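Local coordinates for thymidylate synthase ThyX (Streptomyces cacaoi subsp. asoensis, PDB 4P5A), which probably catalyses the reductive methylation of dUMP to dTMP as an FAD-dependent homotetramer, with methylenetetrahydrofolate as methyl donor and NADPH as reductant, at residues T194-A200 with F234-S238; G62-E66 with N182-M187; T49-I53 with P225-E229; D11-E15 with M211-M216. Numbering follows the deposited sequence.

Followed from the N terminus, the chain first lays down 11-15, at the start of strand 13-20, which waits nearly two hundred residues for helix 207-223 to close contact 4. Helix 48-58 then supplies 49-53, whose partner in contact 3 is the start of helix 225-233. Inside both of these long loops nests contact 2, where 62-66 meets the start of helix 183-193 at the flavin. Contact 1 follows it in series, joining the next loop to the C-terminal tail, and crosses contacts 3 and 4, which also cross each other. Phe65 and Met187 of contact 2 pack on Thr227 of contact 3, while Arg196 of contact 1 forms a salt bridge with Glu214 of contact 4.

Contact 1. Residues T194-A200 with F234-S238; sequences THRPDAA and FGRVS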
# COMPACT_ATOMS: atom_id res chain seq x y z
N THR B 194 -4.39 19.77 -6.88
CA THR B 194 -5.09 20.97 -7.39
C THR B 194 -4.88 22.09 -6.34
O THR B 194 -4.88 21.84 -5.10
CB THR B 194 -6.56 20.77 -7.63
OG1 THR B 194 -7.20 20.34 -6.42
CG2 THR B 194 -6.79 19.81 -8.73
N HIS B 195 -4.75 23.32 -6.86
CA HIS B 195 -4.59 24.50 -5.95
C HIS B 195 -5.96 25.21 -5.88
O HIS B 195 -6.33 25.91 -6.80
CB HIS B 195 -3.57 25.46 -6.57
CG HIS B 195 -3.41 26.72 -5.78
ND1 HIS B 195 -3.98 27.93 -6.17
CD2 HIS B 195 -2.78 26.97 -4.60
CE1 HIS B 195 -3.72 28.86 -5.26
NE2 HIS B 195 -2.98 28.31 -4.30
N ARG B 196 -6.66 25.03 -4.77
CA ARG B 196 -7.98 25.57 -4.61
C ARG B 196 -8.04 26.39 -3.32
O ARG B 196 -8.13 25.81 -2.22
CB ARG B 196 -9.00 24.45 -4.57
CG ARG B 196 -9.05 23.73 -5.90
CD ARG B 196 -9.60 24.65 -7.03
NE ARG B 196 -9.70 23.81 -8.21
CZ ARG B 196 -8.75 23.63 -9.12
NH1 ARG B 196 -7.58 24.29 -9.12
NH2 ARG B 196 -9.03 22.82 -10.07
N PRO B 197 -8.01 27.73 -3.47
CA PRO B 197 -7.79 28.60 -2.26
C PRO B 197 -8.89 28.52 -1.19
O PRO B 197 -8.61 28.88 -0.04
CB PRO B 197 -7.70 30.03 -2.85
CG PRO B 197 -7.02 29.76 -4.25
CD PRO B 197 -7.81 28.48 -4.74
N ASP B 198 -10.08 28.09 -1.62
CA ASP B 198 -11.26 27.68 -0.83
C ASP B 198 -11.18 26.30 -0.05
O ASP B 198 -12.00 26.03 0.84
CB ASP B 198 -12.45 27.55 -1.84
CG ASP B 198 -12.13 26.58 -3.12
OD1 ASP B 198 -12.77 25.42 -3.26
OD2 ASP B 198 -11.27 26.98 -4.01
N ALA B 199 -10.21 25.42 -0.42
CA ALA B 199 -10.17 24.04 0.12
C ALA B 199 -9.80 24.02 1.58
O ALA B 199 -9.18 25.03 2.10
CB ALA B 199 -9.16 23.16 -0.71
N ALA B 200 -10.08 22.94 2.29
CA ALA B 200 -9.67 22.89 3.67
C ALA B 200 -8.14 23.02 3.80
O ALA B 200 -7.59 23.61 4.79
CB ALA B 200 -10.10 21.60 4.30
N PHE B 234 -17.25 19.23 1.23
CA PHE B 234 -16.54 19.05 2.49
C PHE B 234 -15.08 19.50 2.56
O PHE B 234 -14.35 19.08 3.48
CB PHE B 234 -16.76 17.66 3.00
CG PHE B 234 -18.22 17.46 3.48
CD1 PHE B 234 -18.67 18.10 4.69
CD2 PHE B 234 -19.14 16.81 2.66
CE1 PHE B 234 -20.00 17.99 5.13
CE2 PHE B 234 -20.45 16.61 3.09
CZ PHE B 234 -20.93 17.23 4.31
N GLY B 235 -14.67 20.32 1.59
CA GLY B 235 -13.36 20.96 1.66
C GLY B 235 -12.29 20.27 0.84
O GLY B 235 -11.14 20.60 1.00
N ARG B 236 -12.69 19.29 0.01
CA ARG B 236 -11.72 18.65 -0.98
C ARG B 236 -10.67 17.85 -0.26
O ARG B 236 -9.47 17.86 -0.68
CB ARG B 236 -11.10 19.64 -1.97
CG ARG B 236 -12.19 20.35 -2.85
CD ARG B 236 -11.57 21.35 -3.87
NE ARG B 236 -10.64 20.73 -4.83
CZ ARG B 236 -11.04 20.05 -5.91
NH1 ARG B 236 -12.37 19.84 -6.21
NH2 ARG B 236 -10.12 19.59 -6.69
N VAL B 237 -11.13 17.14 0.77
CA VAL B 237 -10.30 16.24 1.60
C VAL B 237 -10.78 14.82 1.31
O VAL B 237 -12.00 14.59 1.33
CB VAL B 237 -10.48 16.55 3.11
CG1 VAL B 237 -9.61 15.59 3.87
CG2 VAL B 237 -10.06 17.99 3.38
N SER B 238 -9.91 13.88 0.96
CA SER B 238 -10.37 12.50 0.76
C SER B 238 -10.86 11.94 2.04
O SER B 238 -10.19 12.11 3.09
CB SER B 238 -9.15 11.64 0.25
OG SER B 238 -9.61 10.37 -0.16
O HOH W 1 -8.07 21.07 -3.84
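Two consecutive residues with positive phi, Gly235 (99°) and Arg236 (68°), turn the C-terminal tail out of helix 225-233 and against the loop that follows helix 183-193. Gly235 is the C-prime residue of a Schellman motif, in which Arg236 N bonds to Phe231 O and Gly235 N to Thr232 O. At its backbone angles a CB would be jammed against the preceding carbonyl, and an ideal CB would also lie a tight 3.1 Å from Ala200 CB. The turn points Gly235 O at the 194-200 loop, where it accepts a hydrogen bond from Ala200 N at 2.9 Å. That donor follows a type I beta turn, Arg196 to Ala199, closed by Ala199 N to Arg196 O at 2.8 Å. Beside this backbone link, Ala200 CB packs on Val237 CG2 at 3.7 Å.

Arg236 supplies the largest buried area. Its guanidinium passes the aliphatic part of Arg196, with Arg236 NE 3.6 Å from Arg196 CG. The two like charges are close, but both are balanced by acids of helix 207-223: Glu217 for Arg236, Glu210 and Glu214 for Arg196. The contact thus ties the tail to the loop just beyond Arg193, the predicted active-site residue. Thr194 OG1, also bonded to Leu190 O, accepts from Arg236 NH2 at 3.0 Å, and a water bridges this OG1 to Arg236 NE, 2.8 Å from each.

Contact 2. Residues G62-E66 with N182-M187; sequences GSPFE and NARALM. With FAD (flavin-adenine dinucleotide), chain L.
This buried contact is a wall of the FAD site, formed where the loop after helix 48-58 meets the N terminus of helix 183-193. Residues 63-66 make a 3-10 turn, with Phe65 N to Gly62 O at 2.9 Å and Glu66 N to Ser63 O at 3.0 Å. Opposite, Asn182 (phi/psi -92/172, chi1 p) is the N-cap of alpha-helical 183-187, its OD1 accepting from Ala185 N at 2.9 Å. The CA atoms of Phe65 and Arg184 lie 5.2 Å apart, those of Glu66 and Asn182 5.1 Å; Arg184 N makes a weak hydrogen bond to Phe65 O at 3.3 Å.

Arg184 is fully extended, chi1 to chi3 all t. Its guanidinium lies with one face against Gly62, where any CB would clash with NE, while Arg184 NH2 forms a salt bridge to Glu66 OE2 at 2.8 Å. Arg184 NH1 donates to FAD O2P at 2.8 Å and Arg184 NH2 to FAD O1P at 3.1 Å; Asn182 ND2 reads FAD N1A at 2.9 Å. Glu66 OE2 also bridges to Arg88 of the second subunit, and OE1 hydrogen-bonds Ser91 of the third, consistent with a three-monomer flavin site.

Away from the cofactor, Phe65 CG (chi1 m) meets Met187 CE (chi m, t, m) at 3.8 Å, enclosed by Met57 of helix 48-58, Trp220 of helix 207-223 and Thr227 of helix 225-233.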
# COMPACT_ATOMS: atom_id res chain seq x y z
N GLY B 62 -13.89 6.44 4.16
CA GLY B 62 -13.43 6.40 2.77
C GLY B 62 -13.42 5.06 2.09
O GLY B 62 -13.42 4.99 0.89
N SER B 63 -13.37 3.98 2.87
CA SER B 63 -13.23 2.66 2.35
C SER B 63 -14.29 2.29 1.28
O SER B 63 -13.99 1.72 0.24
CB SER B 63 -13.31 1.71 3.57
OG SER B 63 -13.03 0.55 3.01
N PRO B 64 -15.58 2.62 1.50
CA PRO B 64 -16.55 2.41 0.49
C PRO B 64 -16.28 3.05 -0.85
O PRO B 64 -16.74 2.53 -1.86
CB PRO B 64 -17.88 3.01 1.07
CG PRO B 64 -17.68 2.83 2.59
CD PRO B 64 -16.20 3.21 2.73
N PHE B 65 -15.52 4.15 -0.89
CA PHE B 65 -15.22 4.75 -2.16
C PHE B 65 -14.12 4.04 -2.96
O PHE B 65 -13.72 4.45 -4.06
CB PHE B 65 -14.76 6.19 -1.90
CG PHE B 65 -15.90 7.07 -1.29
CD1 PHE B 65 -16.87 7.66 -2.13
CD2 PHE B 65 -15.98 7.27 0.07
CE1 PHE B 65 -17.89 8.41 -1.60
CE2 PHE B 65 -17.10 8.02 0.62
CZ PHE B 65 -18.00 8.64 -0.27
N GLU B 66 -13.60 2.94 -2.44
CA GLU B 66 -12.53 2.19 -3.18
C GLU B 66 -13.10 1.12 -4.09
O GLU B 66 -12.28 0.51 -4.84
CB GLU B 66 -11.59 1.48 -2.16
CG GLU B 66 -10.84 2.49 -1.32
CD GLU B 66 -9.93 1.80 -0.24
OE1 GLU B 66 -9.73 0.55 -0.32
OE2 GLU B 66 -9.45 2.51 0.64
N ASN B 182 -8.91 4.02 -7.89
CA ASN B 182 -10.30 4.04 -7.43
C ASN B 182 -10.64 5.49 -7.00
O ASN B 182 -9.75 6.37 -6.93
CB ASN B 182 -10.56 3.01 -6.34
CG ASN B 182 -9.70 3.25 -5.09
OD1 ASN B 182 -9.69 4.37 -4.56
ND2 ASN B 182 -8.94 2.20 -4.62
N ALA B 183 -11.93 5.73 -6.70
CA ALA B 183 -12.32 7.13 -6.45
C ALA B 183 -11.69 7.68 -5.16
O ALA B 183 -11.43 8.89 -5.06
CB ALA B 183 -13.87 7.19 -6.29
N ARG B 184 -11.41 6.83 -4.15
CA ARG B 184 -10.77 7.30 -2.91
C ARG B 184 -9.35 7.77 -3.25
O ARG B 184 -8.92 8.87 -2.78
CB ARG B 184 -10.79 6.18 -1.87
CG ARG B 184 -10.50 6.84 -0.45
CD ARG B 184 -10.13 5.69 0.52
NE ARG B 184 -10.14 6.28 1.88
CZ ARG B 184 -9.92 5.50 2.96
NH1 ARG B 184 -10.01 6.07 4.22
NH2 ARG B 184 -9.66 4.19 2.82
N ALA B 185 -8.63 7.00 -4.04
CA ALA B 185 -7.27 7.37 -4.42
C ALA B 185 -7.31 8.61 -5.30
O ALA B 185 -6.42 9.43 -5.20
CB ALA B 185 -6.64 6.19 -5.18
N LEU B 186 -8.28 8.73 -6.19
CA LEU B 186 -8.41 9.92 -7.02
C LEU B 186 -8.69 11.13 -6.10
O LEU B 186 -8.02 12.18 -6.34
CB LEU B 186 -9.58 9.77 -8.06
CG LEU B 186 -9.70 11.01 -8.98
CD1 LEU B 186 -8.41 11.31 -9.77
CD2 LEU B 186 -10.84 10.70 -9.92
N MET B 187 -9.57 11.01 -5.12
CA MET B 187 -9.83 12.18 -4.23
C MET B 187 -8.58 12.58 -3.47
O MET B 187 -8.33 13.80 -3.29
CB MET B 187 -11.05 11.88 -3.26
CG MET B 187 -12.36 12.02 -4.05
SD MET B 187 -13.72 11.78 -2.90
CE MET B 187 -13.81 9.94 -2.70
PA FAD L . -5.25 2.40 5.94
O1A FAD L . -4.13 2.45 6.77
O2A FAD L . -5.58 1.08 5.38
O5B FAD L . -4.88 3.36 4.70
C5B FAD L . -4.38 4.58 4.96
C4B FAD L . -4.77 5.60 3.81
O4B FAD L . -3.98 5.05 2.72
C3B FAD L . -6.21 5.58 3.33
O3B FAD L . -6.84 6.57 4.15
C2B FAD L . -6.10 6.04 1.89
O2B FAD L . -5.81 7.48 1.80
C1B FAD L . -4.86 5.23 1.51
N9A FAD L . -5.16 3.88 0.95
C8A FAD L . -4.64 2.69 1.38
N7A FAD L . -5.06 1.72 0.50
C5A FAD L . -5.85 2.30 -0.45
C6A FAD L . -6.54 1.77 -1.53
N6A FAD L . -6.46 0.49 -1.88
N1A FAD L . -7.24 2.65 -2.32
C2A FAD L . -7.25 3.95 -2.04
N3A FAD L . -6.56 4.49 -0.98
C4A FAD L . -5.88 3.67 -0.15
N1 FAD L . -14.93 -1.02 8.16
C2 FAD L . -15.84 -1.83 7.67
O2 FAD L . -15.53 -2.75 6.90
N3 FAD L . -17.20 -1.63 7.97
C4 FAD L . -17.63 -0.59 8.75
O4 FAD L . -18.86 -0.43 8.97
C4X FAD L . -16.65 0.30 9.29
N5 FAD L . -17.03 1.36 10.06
C5X FAD L . -16.03 2.10 10.71
C6 FAD L . -16.38 3.10 11.69
C7 FAD L . -15.31 3.78 12.33
C7M FAD L . -15.77 4.87 13.37
C8 FAD L . -13.95 3.52 12.09
C8M FAD L . -12.73 4.25 12.71
C9 FAD L . -13.64 2.53 11.15
C9A FAD L . -14.66 1.87 10.46
N10 FAD L . -14.30 0.82 9.56
C10 FAD L . -15.29 0.08 9.01
C1' FAD L . -12.89 0.56 9.17
C2' FAD L . -12.52 1.63 8.05
O2' FAD L . -13.31 1.48 6.83
C3' FAD L . -11.06 1.46 7.66
O3' FAD L . -10.84 0.10 7.25
C4' FAD L . -10.10 1.78 8.83
O4' FAD L . -10.53 2.96 9.47
C5' FAD L . -8.69 2.02 8.33
O5' FAD L . -8.72 3.33 7.63
P FAD L . -7.90 3.51 6.26
O1P FAD L . -8.38 2.62 5.20
O2P FAD L . -8.14 4.98 5.95
O3P FAD L . -6.41 3.19 6.70
O HOH W 2 -10.03 -0.88 -5.22

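Contact 3. Residues T49-I53 with P225-E229; sequences TRGLI and PVTHE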
# COMPACT_ATOMS: atom_id res chain seq x y z
N THR B 49 -29.15 8.33 -1.53
CA THR B 49 -27.74 8.22 -2.04
C THR B 49 -26.90 9.45 -1.67
O THR B 49 -25.79 9.29 -1.15
CB THR B 49 -27.66 7.93 -3.51
OG1 THR B 49 -28.12 6.59 -3.74
CG2 THR B 49 -26.18 8.10 -4.10
N ARG B 50 -27.40 10.66 -1.94
CA ARG B 50 -26.65 11.87 -1.51
C ARG B 50 -26.51 11.91 -0.00
O ARG B 50 -25.43 12.31 0.53
CB ARG B 50 -27.36 13.11 -1.99
CG ARG B 50 -26.68 14.34 -1.63
CD ARG B 50 -27.48 15.53 -2.18
NE ARG B 50 -26.86 16.82 -1.86
CZ ARG B 50 -27.07 17.55 -0.74
NH1 ARG B 50 -27.85 17.15 0.27
NH2 ARG B 50 -26.43 18.69 -0.63
N GLY B 51 -27.61 11.62 0.71
CA GLY B 51 -27.49 11.50 2.19
C GLY B 51 -26.38 10.58 2.72
O GLY B 51 -25.57 11.01 3.56
N LEU B 52 -26.28 9.38 2.16
CA LEU B 52 -25.31 8.44 2.63
C LEU B 52 -23.87 8.90 2.25
O LEU B 52 -22.93 8.85 3.08
CB LEU B 52 -25.61 7.12 1.99
CG LEU B 52 -24.84 5.89 2.59
CD1 LEU B 52 -24.62 4.81 1.59
CD2 LEU B 52 -24.13 5.90 3.92
N ILE B 53 -23.74 9.40 1.05
CA ILE B 53 -22.40 9.77 0.56
C ILE B 53 -21.92 10.95 1.37
O ILE B 53 -20.75 11.00 1.68
CB ILE B 53 -22.42 10.03 -0.93
CG1 ILE B 53 -22.44 8.59 -1.61
CG2 ILE B 53 -21.24 10.88 -1.47
CD1 ILE B 53 -22.67 8.56 -3.12
N PRO B 225 -21.17 11.84 -9.99
CA PRO B 225 -21.51 13.25 -9.67
C PRO B 225 -21.88 13.51 -8.23
O PRO B 225 -21.48 14.63 -7.74
CB PRO B 225 -22.70 13.56 -10.62
CG PRO B 225 -23.35 12.18 -10.89
CD PRO B 225 -22.14 11.20 -10.90
N VAL B 226 -22.52 12.59 -7.53
CA VAL B 226 -22.90 12.93 -6.15
C VAL B 226 -21.62 12.93 -5.28
O VAL B 226 -21.48 13.77 -4.37
CB VAL B 226 -23.89 11.84 -5.64
CG1 VAL B 226 -24.24 12.01 -4.12
CG2 VAL B 226 -25.18 11.84 -6.54
N THR B 227 -20.77 11.92 -5.50
CA THR B 227 -19.47 11.90 -4.79
C THR B 227 -18.67 13.18 -5.06
O THR B 227 -18.03 13.76 -4.12
CB THR B 227 -18.67 10.60 -5.19
OG1 THR B 227 -19.44 9.50 -4.78
CG2 THR B 227 -17.33 10.56 -4.29
N HIS B 228 -18.54 13.54 -6.34
CA HIS B 228 -17.81 14.71 -6.70
C HIS B 228 -18.38 15.97 -6.00
O HIS B 228 -17.62 16.80 -5.43
CB HIS B 228 -17.79 14.84 -8.20
CG HIS B 228 -17.14 16.09 -8.64
ND1 HIS B 228 -17.87 17.23 -8.82
CD2 HIS B 228 -15.82 16.47 -8.70
CE1 HIS B 228 -17.06 18.21 -9.21
NE2 HIS B 228 -15.80 17.79 -9.13
N GLU B 229 -19.74 16.09 -5.97
CA GLU B 229 -20.31 17.23 -5.23
C GLU B 229 -19.99 17.21 -3.78
O GLU B 229 -19.62 18.29 -3.19
CB GLU B 229 -21.85 17.33 -5.37
CG GLU B 229 -22.20 17.66 -6.77
CD GLU B 229 -21.86 19.06 -7.22
OE1 GLU B 229 -22.61 19.99 -6.76
OE2 GLU B 229 -20.90 19.23 -8.06
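Helices 48-58 and 225-233 pack side by side, mainly through Val226. The axes of the two short segments approach to 9.7 Å and cross at -43°, running in broadly the same direction. The nearest CA pairs are Arg50 with Val226, 6.1 Å, and Ile53 with Thr227, 6.5 Å.

The apolar contacts centre on Val226, whose CG1 touches three residues of the facing helix. Val226 CG1 lies 3.6 Å from Arg50 CA and 3.9 Å from Arg50 CB, against the backbone and the root of an extended, exposed side chain. Val226 CG1 also meets Ile53 CD1 at 3.9 Å and Thr49 CG2 at 4.4 Å, one helical turn apart. Ile53 CD1 reaches Thr227 OG1 as well, at 3.8 Å, a van der Waals contact.

Polar bonding belongs to the surroundings. Asp23, in helix 23-30, accepts a hydrogen bond from Val226 N and is hydrogen-bonded to Thr227 OG1, so a third helix meets the start of helix 225-233. Ile53 and Thr227 also pack on Phe65, which places this pair beside the loop leading to strand 69-77, with Trp220 of helix 207-223 touching Thr227 and Val27 of helix 23-30 touching Thr49.

Contact 4. Residues D11-E15 with M211-M216; sequences DITVE and MVAEQM
Ile12 and Val14 form the apolar centre, both pointing toward helix 207-223 from an extended backbone (phi/psi -129/122 and -137/126). Ile12, chi1 and chi2 both m, places CG2 3.5 Å from Val212 CG2 and CG1 3.7 Å from CE of Met211 (chi m, t, p). Val14, chi1 t, sets CG2 3.9 Å from Val212 CG1 and CG1 3.9 Å from Met216 CG. Between them Thr13 points away and pairs through its backbone with Arg75 of strand 69-77.

The segment axes of strand 13-15 and helix 211-216 lie 8.0 Å apart at 26°, nearly aligned, with the CA atoms of Val14 and Gln215 6.2 Å apart. This is a helix packed on the edge strand, within this chain, of an antiparallel sheet.

At the polar edge Gln215 (chi1 m, chi2 t, chi3 56°) spans the backbone from Ile12 to Val14: Gln215 NE2 donates to Ile12 O at 2.7 Å, and Gln215 OE1 accepts weakly from Val14 N at 3.3 Å. One amide thus engages backbone on either side of Thr13, adding directional side-chain-to-backbone bonding to the apolar seam.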
# COMPACT_ATOMS: atom_id res chain seq x y z
N ASP B 11 0.52 20.98 -24.63
CA ASP B 11 -0.74 20.41 -24.15
C ASP B 11 -0.40 19.20 -23.24
O ASP B 11 0.66 18.59 -23.38
CB ASP B 11 -1.65 19.93 -25.28
CG ASP B 11 -0.96 18.95 -26.24
OD1 ASP B 11 0.29 18.90 -26.30
OD2 ASP B 11 -1.68 18.21 -26.95
N ILE B 12 -1.31 18.95 -22.34
CA ILE B 12 -1.15 17.80 -21.45
C ILE B 12 -2.47 17.11 -21.58
O ILE B 12 -3.51 17.78 -21.41
CB ILE B 12 -1.11 18.32 -20.05
CG1 ILE B 12 0.06 19.25 -19.80
CG2 ILE B 12 -0.90 17.12 -19.14
CD1 ILE B 12 1.29 18.62 -19.72
N THR B 13 -2.48 15.87 -21.99
CA THR B 13 -3.77 15.25 -22.31
C THR B 13 -4.08 14.07 -21.40
O THR B 13 -3.19 13.37 -20.93
CB THR B 13 -3.86 14.79 -23.71
OG1 THR B 13 -3.03 13.70 -23.88
CG2 THR B 13 -3.45 15.90 -24.72
N VAL B 14 -5.35 13.93 -21.12
CA VAL B 14 -5.89 12.88 -20.22
C VAL B 14 -7.14 12.38 -20.94
O VAL B 14 -8.03 13.18 -21.37
CB VAL B 14 -6.30 13.46 -18.87
CG1 VAL B 14 -7.10 12.46 -18.09
CG2 VAL B 14 -5.06 13.91 -18.04
N GLU B 15 -7.20 11.06 -21.14
CA GLU B 15 -8.46 10.46 -21.70
C GLU B 15 -8.87 9.38 -20.76
O GLU B 15 -8.06 8.57 -20.39
CB GLU B 15 -8.19 9.83 -23.07
CG GLU B 15 -7.76 10.90 -24.13
CD GLU B 15 -6.98 10.27 -25.31
OE1 GLU B 15 -5.96 10.90 -25.72
OE2 GLU B 15 -7.38 9.13 -25.75
N MET B 211 -2.92 20.52 -14.34
CA MET B 211 -3.67 20.28 -15.58
C MET B 211 -4.12 18.85 -15.78
O MET B 211 -5.23 18.59 -16.26
CB MET B 211 -2.84 20.74 -16.79
CG MET B 211 -2.53 22.28 -16.71
SD MET B 211 -1.22 22.67 -17.93
CE MET B 211 -2.03 22.24 -19.47
N VAL B 212 -3.25 17.91 -15.41
CA VAL B 212 -3.65 16.48 -15.41
C VAL B 212 -4.80 16.31 -14.49
O VAL B 212 -5.84 15.64 -14.85
CB VAL B 212 -2.45 15.58 -14.97
CG1 VAL B 212 -2.91 14.09 -14.77
CG2 VAL B 212 -1.25 15.68 -16.01
N ALA B 213 -4.61 16.77 -13.22
CA ALA B 213 -5.64 16.56 -12.19
C ALA B 213 -7.00 17.16 -12.63
O ALA B 213 -8.03 16.55 -12.36
CB ALA B 213 -5.22 17.23 -10.88
N GLU B 214 -7.01 18.37 -13.22
CA GLU B 214 -8.32 18.98 -13.55
C GLU B 214 -9.06 18.16 -14.61
O GLU B 214 -10.27 18.00 -14.55
CB GLU B 214 -8.12 20.47 -14.07
CG GLU B 214 -7.63 21.33 -12.95
CD GLU B 214 -7.10 22.72 -13.40
OE1 GLU B 214 -6.68 22.88 -14.61
OE2 GLU B 214 -7.10 23.61 -12.51
N GLN B 215 -8.33 17.57 -15.52
CA GLN B 215 -9.00 16.78 -16.54
C GLN B 215 -9.52 15.47 -15.98
O GLN B 215 -10.54 14.96 -16.42
CB GLN B 215 -8.05 16.56 -17.73
CG GLN B 215 -7.69 17.88 -18.49
CD GLN B 215 -6.72 17.53 -19.65
OE1 GLN B 215 -7.02 16.70 -20.52
NE2 GLN B 215 -5.53 18.07 -19.59
N MET B 216 -8.74 14.87 -15.06
CA MET B 216 -9.20 13.66 -14.44
C MET B 216 -10.49 13.99 -13.71
O MET B 216 -11.42 13.21 -13.65
CB MET B 216 -8.13 13.13 -13.43
CG MET B 216 -7.04 12.46 -14.24
SD MET B 216 -5.75 11.99 -13.02
CE MET B 216 -4.63 11.02 -14.07